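Local coordinates for 2-hydroxyisobutanoyl-CoA mutase large subunit (Aquincola tertiaricarbonis, PDB 4R3U), which catalyses, together with its small cobalamin-binding subunit, the B12-dependent interconversion of 2-hydroxyisobutyryl-CoA and (S)-3-hydroxybutyryl-CoA, at residues A347-P352 with Y381-A386; I387-A392 with K491-P496. One frame throughout, in Å; residues are numbered along the deposited sequence.

Interaction 1: A347-P352 with Y381-A386. With 5AD (5'-deoxyadenosine), chain G.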
loop_
_atom_site.group_PDB
_atom_site.type_symbol
_atom_site.label_atom_id
_atom_site.label_comp_id
_atom_site.label_asym_id
_atom_site.label_seq_id
_atom_site.Cartn_x
_atom_site.Cartn_y
_atom_site.Cartn_z
ATOM N N ALA A 347 -8.366 -8.507 -11.340
ATOM C CA ALA A 347 -9.481 -9.286 -10.821
ATOM C C ALA A 347 -9.778 -9.056 -9.295
ATOM O O ALA A 347 -10.890 -9.396 -8.833
ATOM C CB ALA A 347 -9.288 -10.769 -11.129
ATOM N N THR A 348 -8.809 -8.471 -8.535
ATOM C CA THR A 348 -8.983 -8.178 -7.104
ATOM C C THR A 348 -9.679 -6.823 -6.847
ATOM O O THR A 348 -10.118 -6.544 -5.723
ATOM C CB THR A 348 -7.668 -8.176 -6.371
ATOM O OG1 THR A 348 -6.878 -7.119 -6.874
ATOM C CG2 THR A 348 -6.936 -9.489 -6.439
ATOM N N LEU A 349 -9.713 -5.967 -7.871
ATOM C CA LEU A 349 -10.237 -4.612 -7.803
ATOM C C LEU A 349 -11.745 -4.569 -7.966
ATOM O O LEU A 349 -12.323 -5.410 -8.659
ATOM C CB LEU A 349 -9.498 -3.694 -8.800
ATOM C CG LEU A 349 -7.941 -3.719 -8.774
ATOM C CD1 LEU A 349 -7.372 -2.659 -9.667
ATOM C CD2 LEU A 349 -7.390 -3.463 -7.395
ATOM N N THR A 350 -12.383 -3.599 -7.298
ATOM C CA THR A 350 -13.846 -3.463 -7.234
ATOM C C THR A 350 -14.458 -2.211 -7.843
ATOM O O THR A 350 -13.806 -1.177 -7.931
ATOM C CB THR A 350 -14.341 -3.624 -5.762
ATOM O OG1 THR A 350 -13.859 -2.537 -5.002
ATOM C CG2 THR A 350 -13.885 -4.926 -5.106
ATOM N N LYS A 351 -15.738 -2.328 -8.248
ATOM C CA LYS A 351 -16.608 -1.247 -8.707
ATOM C C LYS A 351 -17.104 -0.546 -7.410
ATOM O O LYS A 351 -16.826 0.644 -7.263
ATOM C CB LYS A 351 -17.776 -1.756 -9.591
ATOM C CG LYS A 351 -18.583 -0.641 -10.287
ATOM C CD LYS A 351 -19.605 -1.199 -11.270
ATOM C CE LYS A 351 -20.455 -0.139 -11.949
ATOM N NZ LYS A 351 -19.789 0.500 -13.126
ATOM N N PRO A 352 -17.695 -1.229 -6.393
ATOM C CA PRO A 352 -18.034 -0.502 -5.153
ATOM C C PRO A 352 -16.772 -0.026 -4.434
ATOM O O PRO A 352 -15.733 -0.720 -4.468
ATOM C CB PRO A 352 -18.782 -1.547 -4.317
ATOM C CG PRO A 352 -18.371 -2.839 -4.833
ATOM C CD PRO A 352 -18.079 -2.658 -6.286
ATOM N N TYR A 381 -7.523 2.911 -10.251
ATOM C CA TYR A 381 -8.591 2.709 -9.284
ATOM C C TYR A 381 -9.936 2.494 -9.981
ATOM O O TYR A 381 -10.856 1.934 -9.377
ATOM C CB TYR A 381 -8.650 3.844 -8.239
ATOM C CG TYR A 381 -8.623 5.235 -8.839
ATOM C CD1 TYR A 381 -9.701 5.721 -9.589
ATOM C CD2 TYR A 381 -7.552 6.092 -8.611
ATOM C CE1 TYR A 381 -9.689 7.016 -10.122
ATOM C CE2 TYR A 381 -7.531 7.388 -9.141
ATOM C CZ TYR A 381 -8.600 7.848 -9.889
ATOM O OH TYR A 381 -8.571 9.137 -10.389
ATOM N N ASP A 382 -10.022 2.878 -11.269
ATOM C CA ASP A 382 -11.199 2.762 -12.131
ATOM C C ASP A 382 -11.254 1.444 -12.955
ATOM O O ASP A 382 -12.053 1.329 -13.894
ATOM C CB ASP A 382 -11.336 4.016 -13.027
ATOM C CG ASP A 382 -10.173 4.441 -13.942
ATOM O OD1 ASP A 382 -9.131 3.740 -13.966
ATOM O OD2 ASP A 382 -10.317 5.470 -14.641
ATOM N N GLU A 383 -10.454 0.441 -12.559
ATOM C CA GLU A 383 -10.350 -0.856 -13.230
ATOM C C GLU A 383 -11.684 -1.548 -13.534
ATOM O O GLU A 383 -11.872 -2.046 -14.637
ATOM C CB GLU A 383 -9.399 -1.783 -12.444
ATOM C CG GLU A 383 -9.120 -3.130 -13.097
ATOM C CD GLU A 383 -8.367 -3.173 -14.411
ATOM O OE1 GLU A 383 -8.630 -4.126 -15.174
ATOM O OE2 GLU A 383 -7.488 -2.315 -14.658
ATOM N N ALA A 384 -12.617 -1.572 -12.569
ATOM C CA ALA A 384 -13.887 -2.265 -12.760
ATOM C C ALA A 384 -14.944 -1.491 -13.576
ATOM O O ALA A 384 -15.998 -2.041 -13.899
ATOM C CB ALA A 384 -14.433 -2.719 -11.423
ATOM N N PHE A 385 -14.632 -0.249 -13.962
ATOM C CA PHE A 385 -15.528 0.591 -14.755
ATOM C C PHE A 385 -15.164 0.655 -16.239
ATOM O O PHE A 385 -16.000 0.346 -17.086
ATOM C CB PHE A 385 -15.556 2.005 -14.214
ATOM C CG PHE A 385 -16.097 2.173 -12.827
ATOM C CD1 PHE A 385 -15.310 1.876 -11.719
ATOM C CD2 PHE A 385 -17.341 2.767 -12.620
ATOM C CE1 PHE A 385 -15.797 2.069 -10.431
ATOM C CE2 PHE A 385 -17.830 2.969 -11.336
ATOM C CZ PHE A 385 -17.048 2.625 -10.249
ATOM N N ALA A 386 -13.945 1.129 -16.560
ATOM C CA ALA A 386 -13.534 1.385 -17.947
ATOM C C ALA A 386 -12.030 1.465 -18.086
ATOM O O ALA A 386 -11.320 1.489 -17.074
ATOM C CB ALA A 386 -14.136 2.715 -18.412
HETATM N N1 5AD G . -5.616 1.444 -21.428
HETATM C C2 5AD G . -5.091 1.097 -20.183
HETATM N N3 5AD G . -5.343 -0.201 -19.670
HETATM C C4 5AD G . -6.008 -1.095 -20.433
HETATM N N9 5AD G . -6.385 -2.358 -20.219
HETATM C C8 5AD G . -6.942 -2.807 -21.347
HETATM N N7 5AD G . -7.001 -1.825 -22.231
HETATM C C5 5AD G . -6.404 -0.762 -21.680
HETATM C C6 5AD G . -6.196 0.476 -22.154
HETATM N N6 5AD G . -6.684 0.712 -23.360
HETATM C "C1'" 5AD G . -6.002 -3.304 -19.158
HETATM C "C2'" 5AD G . -6.546 -3.032 -17.800
HETATM C "C3'" 5AD G . -6.699 -4.438 -17.245
HETATM C "C4'" 5AD G . -6.257 -5.390 -18.357
HETATM C "C5'" 5AD G . -7.227 -6.562 -18.449
HETATM O "O4'" 5AD G . -6.466 -4.617 -19.511
HETATM O "O2'" 5AD G . -5.548 -2.345 -17.034
HETATM O "O3'" 5AD G . -5.875 -4.576 -16.072
HETATM O O HOH W 1 -12.525 -0.010 -10.285
HETATM O O HOH W 2 -18.410 -1.109 -14.771
#
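Lys-351 meets Ala-384 and Phe-385 in a buried loop-to-loop contact, packed and water-bridged, between the loops that follow parallel strands 340-344 and 375-377. The aliphatic part of Lys-351 crosses the Phe-385 ring at about a right angle. Its CG, anti to the backbone N (chi1 -170°), lies over one ring face as a CH-pi contact, 3.9 Å from the centroid and 21° off the normal. NZ ends 3.4 Å from Phe-385 CD2 and donates to a water that in turn donates a hydrogen bond to Ala-384 O. A second water, in plane at the ring edge, donates to Thr-350 O and Tyr-381 O and accepts from Ala-384 N at 2.8 Å, tying the two backbones together. Ala-384 CB sits 3.5 Å from Lys-351 N. Nearer the nucleoside, Leu-349 CD1 lies 3.5 Å from Glu-383 CB. A bend of Glu-383 at chi2 (66°) turns CD away from Leu-349, and OE2 accepts from O2' of 5'-deoxyadenosine at 3.1 Å and, weakly, from O3'. Glu-383 O also accepts from cobalamin, while Gln-126 of the small subunit donates to Ala-384 O. Cofactor-lining loops at C-terminal strand ends are characteristic of TIM-barrel active sites, as in acyl-CoA mutases.

Interaction 2: I387-A392 with K491-P496. With 5AD (5'-deoxyadenosine), chain G.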
loop_
_atom_site.group_PDB
_atom_site.type_symbol
_atom_site.label_atom_id
_atom_site.label_comp_id
_atom_site.label_asym_id
_atom_site.label_seq_id
_atom_site.Cartn_x
_atom_site.Cartn_y
_atom_site.Cartn_z
ATOM N N ILE A 387 -11.538 1.583 -19.362
ATOM C CA ILE A 387 -10.111 1.822 -19.622
ATOM C C ILE A 387 -9.703 3.123 -18.893
ATOM O O ILE A 387 -10.559 3.993 -18.690
ATOM C CB ILE A 387 -9.679 1.711 -21.107
ATOM C CG1 ILE A 387 -10.450 2.714 -22.013
ATOM C CG2 ILE A 387 -9.775 0.248 -21.578
ATOM C CD1 ILE A 387 -9.765 3.050 -23.239
ATOM N N PRO A 388 -8.484 3.220 -18.350
ATOM C CA PRO A 388 -8.178 4.349 -17.450
ATOM C C PRO A 388 -8.140 5.782 -17.941
ATOM O O PRO A 388 -7.820 6.067 -19.097
ATOM C CB PRO A 388 -6.835 3.942 -16.818
ATOM C CG PRO A 388 -6.241 3.065 -17.825
ATOM C CD PRO A 388 -7.375 2.253 -18.345
ATOM N N THR A 389 -8.388 6.686 -16.983
ATOM C CA THR A 389 -8.269 8.118 -17.150
ATOM C C THR A 389 -6.813 8.478 -16.876
ATOM O O THR A 389 -6.028 7.673 -16.362
ATOM C CB THR A 389 -9.199 8.883 -16.172
ATOM O OG1 THR A 389 -8.846 8.576 -14.817
ATOM C CG2 THR A 389 -10.669 8.637 -16.432
ATOM N N GLU A 390 -6.461 9.702 -17.209
ATOM C CA GLU A 390 -5.142 10.243 -16.952
ATOM C C GLU A 390 -4.854 10.240 -15.454
ATOM O O GLU A 390 -3.830 9.706 -15.060
ATOM C CB GLU A 390 -5.048 11.647 -17.528
ATOM C CG GLU A 390 -4.974 11.646 -19.037
ATOM C CD GLU A 390 -4.710 13.004 -19.646
ATOM O OE1 GLU A 390 -5.091 14.015 -19.016
ATOM O OE2 GLU A 390 -4.133 13.057 -20.756
ATOM N N ASP A 391 -5.788 10.732 -14.622
ATOM C CA ASP A 391 -5.645 10.781 -13.153
ATOM C C ASP A 391 -5.408 9.418 -12.516
ATOM O O ASP A 391 -4.597 9.309 -11.617
ATOM C CB ASP A 391 -6.854 11.466 -12.485
ATOM C CG ASP A 391 -6.971 12.971 -12.640
ATOM O OD1 ASP A 391 -5.934 13.629 -12.919
ATOM O OD2 ASP A 391 -8.090 13.507 -12.412
ATOM N N ALA A 392 -6.127 8.395 -12.980
ATOM C CA ALA A 392 -6.031 7.018 -12.521
ATOM C C ALA A 392 -4.632 6.460 -12.840
ATOM O O ALA A 392 -4.003 5.862 -11.965
ATOM C CB ALA A 392 -7.109 6.180 -13.183
ATOM N N LYS A 491 -19.153 9.464 -7.586
ATOM C CA LYS A 491 -18.616 10.395 -8.553
ATOM C C LYS A 491 -17.323 9.786 -9.072
ATOM O O LYS A 491 -16.367 9.546 -8.323
ATOM C CB LYS A 491 -18.361 11.779 -7.919
ATOM C CG LYS A 491 -19.618 12.635 -7.641
ATOM C CD LYS A 491 -20.144 12.655 -6.165
ATOM C CE LYS A 491 -19.403 13.542 -5.184
ATOM N NZ LYS A 491 -19.925 13.368 -3.799
ATOM N N ILE A 492 -17.317 9.478 -10.357
ATOM C CA ILE A 492 -16.157 8.927 -11.022
ATOM C C ILE A 492 -16.089 9.464 -12.438
ATOM O O ILE A 492 -17.083 9.425 -13.173
ATOM C CB ILE A 492 -16.037 7.365 -10.932
ATOM C CG1 ILE A 492 -14.692 6.860 -11.583
ATOM C CG2 ILE A 492 -17.289 6.646 -11.464
ATOM C CD1 ILE A 492 -14.307 5.436 -11.342
ATOM N N GLU A 493 -14.922 9.973 -12.807
ATOM C CA GLU A 493 -14.654 10.436 -14.158
ATOM C C GLU A 493 -14.377 9.164 -14.983
ATOM O O GLU A 493 -13.536 8.348 -14.583
ATOM C CB GLU A 493 -13.439 11.384 -14.152
ATOM C CG GLU A 493 -12.783 11.558 -15.515
ATOM C CD GLU A 493 -11.565 12.461 -15.632
ATOM O OE1 GLU A 493 -11.194 12.754 -16.790
ATOM O OE2 GLU A 493 -10.989 12.887 -14.598
ATOM N N ILE A 494 -15.093 8.977 -16.100
ATOM C CA ILE A 494 -14.882 7.798 -16.935
ATOM C C ILE A 494 -14.257 8.186 -18.256
ATOM O O ILE A 494 -14.714 9.148 -18.888
ATOM C CB ILE A 494 -16.215 6.995 -17.114
ATOM C CG1 ILE A 494 -16.782 6.496 -15.771
ATOM C CG2 ILE A 494 -16.135 5.882 -18.188
ATOM C CD1 ILE A 494 -15.938 5.477 -15.055
ATOM N N HIS A 495 -13.250 7.419 -18.704
ATOM C CA HIS A 495 -12.639 7.646 -20.011
ATOM C C HIS A 495 -13.692 7.419 -21.118
ATOM O O HIS A 495 -14.320 6.361 -21.148
ATOM C CB HIS A 495 -11.435 6.728 -20.247
ATOM C CG HIS A 495 -10.696 7.051 -21.519
ATOM N ND1 HIS A 495 -9.752 8.090 -21.533
ATOM C CD2 HIS A 495 -10.754 6.499 -22.758
ATOM C CE1 HIS A 495 -9.265 8.117 -22.758
ATOM N NE2 HIS A 495 -9.814 7.178 -23.527
ATOM N N PRO A 496 -13.932 8.416 -22.008
ATOM C CA PRO A 496 -14.970 8.234 -23.035
ATOM C C PRO A 496 -14.438 7.729 -24.369
ATOM O O PRO A 496 -13.273 7.924 -24.740
ATOM C CB PRO A 496 -15.555 9.637 -23.181
ATOM C CG PRO A 496 -14.366 10.569 -22.851
ATOM C CD PRO A 496 -13.324 9.768 -22.090
HETATM N N1 5AD G . -5.616 1.444 -21.428
HETATM C C2 5AD G . -5.091 1.097 -20.183
HETATM N N3 5AD G . -5.343 -0.201 -19.670
HETATM C C4 5AD G . -6.008 -1.095 -20.433
HETATM N N9 5AD G . -6.385 -2.358 -20.219
HETATM C C8 5AD G . -6.942 -2.807 -21.347
HETATM N N7 5AD G . -7.001 -1.825 -22.231
HETATM C C5 5AD G . -6.404 -0.762 -21.680
HETATM C C6 5AD G . -6.196 0.476 -22.154
HETATM N N6 5AD G . -6.684 0.712 -23.360
HETATM C "C1'" 5AD G . -6.002 -3.304 -19.158
HETATM C "C2'" 5AD G . -6.546 -3.032 -17.800
HETATM C "C3'" 5AD G . -6.699 -4.438 -17.245
HETATM C "C4'" 5AD G . -6.257 -5.390 -18.357
HETATM C "C5'" 5AD G . -7.227 -6.562 -18.449
HETATM O "O4'" 5AD G . -6.466 -4.617 -19.511
HETATM O "O2'" 5AD G . -5.548 -2.345 -17.034
HETATM O "O3'" 5AD G . -5.875 -4.576 -16.072
HETATM O O HOH W 3 -12.177 5.609 -16.936
HETATM O O HOH W 4 -7.966 12.262 -15.772
#
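The His-495 imidazole has Pro-496 CD over one face, 3.8 Å above the plane and offset toward the rim, while Ile-387 CD1 and Pro-388 O approach it obliquely. CD1 touches His-495 CD2 at 3.6 Å, and the ring is brought to this side by a CG anti to the backbone N (chi1 -174°). Phe-104 adds an edge-to-face ring contact. The second flat group is the adenine of 5'-deoxyadenosine: Ile-387 CG2 lies 3.5 Å from C5, and Pro-388 CD is 3.2 Å from C2. CG2 thus meets the nucleoside, while CD1 reaches the histidine and also comes near N6.

Replacing His-495 by an alanine would probably leave Ile-387 CD1 without its ring neighbour and open a gap beside the adenine-contacting isoleucine.

Backbone polar groups are joined by water, which donates to Ile-387 O and accepts from His-495 N at 2.7 Å. Thr-389 divides its branches: CG2 packs against Glu-493, 3.4 Å from its O and also against CG, whereas OG1, at the N-cap, accepts from Ala-392 N (3.3 Å, N-H...O angle 157°). Another water accepts from Asp-391 N and donates weakly to Glu-493 OE2. The carboxylate planes of Asp-391 and Glu-493 are 87° apart, with OD2 and OE2 at 3.7 Å, a like-charge approach that is probably mildly unfavourable and might raise the pKa of one group slightly.

Helix 390-405 starts here, with the loop between helices 454-472 and 501-515 running past its N-terminus; Arg-113 of helix 107-119 touches His-495 and donates to Pro-388 O.

Overall arrangement
Interactions 1 and 2 follow one another along the chain, the loop 381-386 running directly into 387-392, and their centres lie 11 Å apart. They also touch through space: Asp-382 OD2 is 3.3 Å from Thr-389 N, a probable hydrogen bond at the start of helix 390-405, and Phe-385 CB packs 3.6 Å from Ile-494 CD1. Both reach 5'-deoxyadenosine, but at different parts: interaction 1 holds the ribose hydroxyls and interaction 2 lines the adenine. Cobalamin is about 3 Å from the Glu-383 side chain and about 4 Å from that of Ile-387. The side chain of Asp-128, thought to be important for stereospecificity, lies about 9 Å and 7 Å from those of Glu-383 and Ile-387, respectively.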